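Local coordinates for protein inositol-3-phosphate synthase (Caenorhabditis elegans, PDB 1VKO) that belongs to the myo-inositol-1-phosphate synthase family, whose fold is related to the Rossmann fold, and binds nicotinamide-adenine-dinucleotide, at residues L454-L457 and A458-V461; G217-K220 and L221-L224. One frame throughout, in Å; residues are numbered along the deposited sequence.

How the contacts relate
Both contacts are local, each at one end of a helix. Contact 1 (454-461) is the C-terminal end of helix 440-458, nearly all of it buried; contact 2 (217-224) is the N-terminal end of helix 220-238, with its loop residues largely exposed. They share no helix or strand: their centres lie about 32 Å apart and their nearest atoms about 19 Å. The chemistry follows the place. At the buried end, the last turn is followed by a beta turn and carries a glutamate-arginine salt bridge tied to further chain segments. At the half-exposed end, where Lys220, His223 and Leu224 are buried, an asparagine side chain caps backbone N-H groups, and a water joins in.

Contact 1. Residues L454-L457 and A458-V461; sequences LTEL and ASRV
Arg460 grips the carboxylate of Glu456 side-on, four residues back, with NE and NH2. The two planes are 11° apart, and Glu456 CD lies in the guanidinium plane at its edge, so the groups meet edge to edge and are not stacked. Glu456 OE1 takes two bonds, from Arg460 NH2 at 2.9 Å on its syn lone pair and from Arg460 NE at 3.0 Å. Arg460 NE also reaches Glu456 OE2, 3.1 Å away, making its hydrogen bifurcated. A bend at chi3 (-74°) turns the guanidinium back over the end of the helix, where CD1 of Leu457 lies over one of its faces, 4.1 Å from Arg460 NH1. Further partners lie outside the turn: Arg460 NH1 donates to Val71 O, Arg460 NH2 also to Pro147 O, and Glu456 OE2 accepts from Arg75 N. This buried ion pair is therefore bonded at both ends.

At its end the backbone bonding shortens from four residues to three. Ala458 N to Leu454 O and Ser459 N to Thr455 O keep the helical spacing, whereas Arg460 N donates to Leu457 O, three residues back, at 2.8 Å. Ser459 OG turns back to donate to Glu456 O at 2.7 Å, and Thr455 OG1 is hydrogen-bonded to Leu451 O, one turn back. A type I turn from Ala458 to Val461 then leads out, with Val461 N bonded to Ala458 O.

This is the junction of helix 440-458 with strand 461-464: Leu454 and Val461 pack on helix 498-513, Thr455 and Ser459 touch strand 295-298, and Arg460 pairs by backbone bonds with Val71 at the end of strand 56-71.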
# COMPACT_ATOMS: atom_id res chain seq x y z
N LEU A 454 -2.09 27.24 23.78
CA LEU A 454 -3.50 27.57 23.80
C LEU A 454 -4.03 27.69 25.22
O LEU A 454 -5.00 28.43 25.45
CB LEU A 454 -4.29 26.52 23.01
CG LEU A 454 -3.93 26.56 21.54
CD1 LEU A 454 -4.34 25.30 20.87
CD2 LEU A 454 -4.47 27.82 20.81
N THR A 455 -3.41 26.98 26.18
CA THR A 455 -3.82 27.08 27.58
C THR A 455 -3.51 28.46 28.18
O THR A 455 -4.38 29.08 28.79
CB THR A 455 -3.19 25.98 28.43
OG1 THR A 455 -3.69 24.71 28.00
CG2 THR A 455 -3.70 26.09 29.88
N GLU A 456 -2.27 28.93 28.00
CA GLU A 456 -1.88 30.25 28.48
C GLU A 456 -2.74 31.33 27.84
O GLU A 456 -3.08 32.32 28.50
CB GLU A 456 -0.41 30.53 28.17
CG GLU A 456 0.19 31.70 28.93
CD GLU A 456 -0.23 33.05 28.40
OE1 GLU A 456 -0.26 33.21 27.16
OE2 GLU A 456 -0.54 33.96 29.21
N LEU A 457 -3.09 31.14 26.57
CA LEU A 457 -3.95 32.08 25.88
C LEU A 457 -5.32 32.05 26.53
O LEU A 457 -5.86 33.11 26.87
CB LEU A 457 -4.05 31.77 24.38
CG LEU A 457 -5.27 32.43 23.69
CD1 LEU A 457 -5.17 33.98 23.68
CD2 LEU A 457 -5.52 31.89 22.31
N ALA A 458 -5.89 30.87 26.74
CA ALA A 458 -7.20 30.81 27.37
C ALA A 458 -7.17 31.44 28.78
O ALA A 458 -8.18 32.00 29.26
CB ALA A 458 -7.71 29.37 27.41
N SER A 459 -6.00 31.37 29.44
CA SER A 459 -5.85 31.92 30.77
C SER A 459 -5.97 33.44 30.71
O SER A 459 -6.12 34.07 31.75
CB SER A 459 -4.54 31.47 31.43
OG SER A 459 -3.49 32.38 31.20
N ARG A 460 -5.91 33.99 29.49
CA ARG A 460 -6.00 35.45 29.22
C ARG A 460 -7.34 35.92 28.69
O ARG A 460 -7.54 37.11 28.44
CB ARG A 460 -4.90 35.90 28.26
CG ARG A 460 -3.57 36.15 28.95
CD ARG A 460 -2.47 36.75 28.05
NE ARG A 460 -1.93 35.75 27.13
CZ ARG A 460 -1.98 35.80 25.80
NH1 ARG A 460 -2.54 36.81 25.14
NH2 ARG A 460 -1.44 34.81 25.11
N VAL A 461 -8.28 35.01 28.51
CA VAL A 461 -9.57 35.39 27.96
C VAL A 461 -10.64 35.37 29.06
O VAL A 461 -10.66 34.46 29.89
CB VAL A 461 -9.99 34.45 26.78
CG1 VAL A 461 -11.35 34.85 26.21
CG2 VAL A 461 -8.93 34.45 25.68

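Contact 2. Residues G217-K220 and L221-L224; sequences GDNK and LEHL
Asn219 OD1 is gripped by two backbone N-H groups of the first helical turn. Glu222 N donates to Asn219 OD1 at 3.1 Å and fairly straight (160°), although it comes from above the amide's carbonyl plane; the second bond, from Leu221 N to Asn219 OD1 at 3.0 Å, is bent to 128° and weak. With CG anti to the backbone N (chi1 -172°), the amide is carried forward over the start of the helix. Asn219 CG lies 3.9 Å from Glu222 CG, and the two side chains cross at about a right angle.

The backbone oxygen of Asn219 has several neighbours too. His223 N donates to Asn219 O at 3.1 Å, opening the helical bonding that Leu224 N to Lys220 O continues. Water 1 donates to the same carbonyl and, weakly, to Glu222 OE1. Asn219 O also stands 3.3 Å above the His223 ring, over its centre, while Gly217 O lies at the ring edge, in plane, 3.1 Å from His223 CE1. Two loop carbonyls thus meet the imidazole, one over a face and one at the edge. Both nitrogens are hydrogen-bonded within the connection that precedes the helix, His223 ND1 with Tyr199 OH and His223 NE2 with Pro216 O, which should fix the ring's rotation.

Lys220 runs extended away from the turn, its NZ bonded to the carbonyls of Glu276 and Val279, and Leu224 packs on helix 281-291. Asparagine at the N-cap, its side-chain oxygen accepting from N-H groups that no preceding helical turn can serve, is the classic start of an alpha helix, here helix 220-238, which leads into strand 242-247 of the parallel sheet.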
# COMPACT_ATOMS: atom_id res chain seq x y z
N GLY A 217 9.15 6.28 49.98
CA GLY A 217 7.91 6.07 50.74
C GLY A 217 6.67 5.63 49.97
O GLY A 217 6.67 5.68 48.74
N ASP A 218 5.62 5.25 50.70
CA ASP A 218 4.32 4.84 50.11
C ASP A 218 3.14 5.67 50.60
O ASP A 218 2.00 5.28 50.41
CB ASP A 218 4.00 3.38 50.43
CG ASP A 218 5.13 2.45 50.06
OD1 ASP A 218 5.46 2.35 48.84
OD2 ASP A 218 5.74 1.78 50.93
N ASN A 219 3.44 6.78 51.26
CA ASN A 219 2.42 7.72 51.71
C ASN A 219 2.16 8.68 50.57
O ASN A 219 3.04 9.48 50.23
CB ASN A 219 2.91 8.47 52.96
CG ASN A 219 1.82 9.32 53.63
OD1 ASN A 219 1.08 10.06 52.97
ND2 ASN A 219 1.77 9.25 54.96
N LYS A 220 0.96 8.60 50.01
CA LYS A 220 0.58 9.34 48.81
C LYS A 220 0.35 10.82 49.08
O LYS A 220 0.45 11.66 48.16
CB LYS A 220 -0.68 8.72 48.13
CG LYS A 220 -0.48 7.26 47.74
CD LYS A 220 -1.59 6.62 46.89
CE LYS A 220 -1.21 5.19 46.49
NZ LYS A 220 -2.15 4.62 45.46
N LEU A 221 0.02 11.15 50.33
CA LEU A 221 -0.16 12.55 50.75
C LEU A 221 1.19 13.24 50.91
O LEU A 221 1.33 14.43 50.56
CB LEU A 221 -1.00 12.68 52.03
CG LEU A 221 -1.12 14.11 52.59
CD1 LEU A 221 -2.04 14.99 51.72
CD2 LEU A 221 -1.61 14.09 54.04
N GLU A 222 2.18 12.52 51.41
CA GLU A 222 3.53 13.07 51.38
C GLU A 222 3.98 13.26 49.95
O GLU A 222 4.59 14.27 49.63
CB GLU A 222 4.50 12.17 52.08
CG GLU A 222 4.42 12.23 53.58
CD GLU A 222 5.79 12.05 54.19
OE1 GLU A 222 6.47 11.07 53.77
OE2 GLU A 222 6.19 12.90 55.04
N HIS A 223 3.62 12.32 49.06
CA HIS A 223 3.92 12.48 47.64
C HIS A 223 3.27 13.72 47.07
O HIS A 223 3.94 14.50 46.39
CB HIS A 223 3.58 11.24 46.84
CG HIS A 223 4.45 10.08 47.19
ND1 HIS A 223 4.04 8.77 47.07
CD2 HIS A 223 5.70 10.03 47.70
CE1 HIS A 223 4.99 7.96 47.50
NE2 HIS A 223 6.02 8.71 47.88
N LEU A 224 1.99 13.91 47.39
CA LEU A 224 1.23 15.08 46.96
C LEU A 224 1.92 16.37 47.34
O LEU A 224 2.03 17.29 46.54
CB LEU A 224 -0.18 15.04 47.57
CG LEU A 224 -1.00 16.30 47.37
CD1 LEU A 224 -1.16 16.63 45.92
CD2 LEU A 224 -2.35 16.07 48.01
O HOH W 1 5.61 8.79 51.45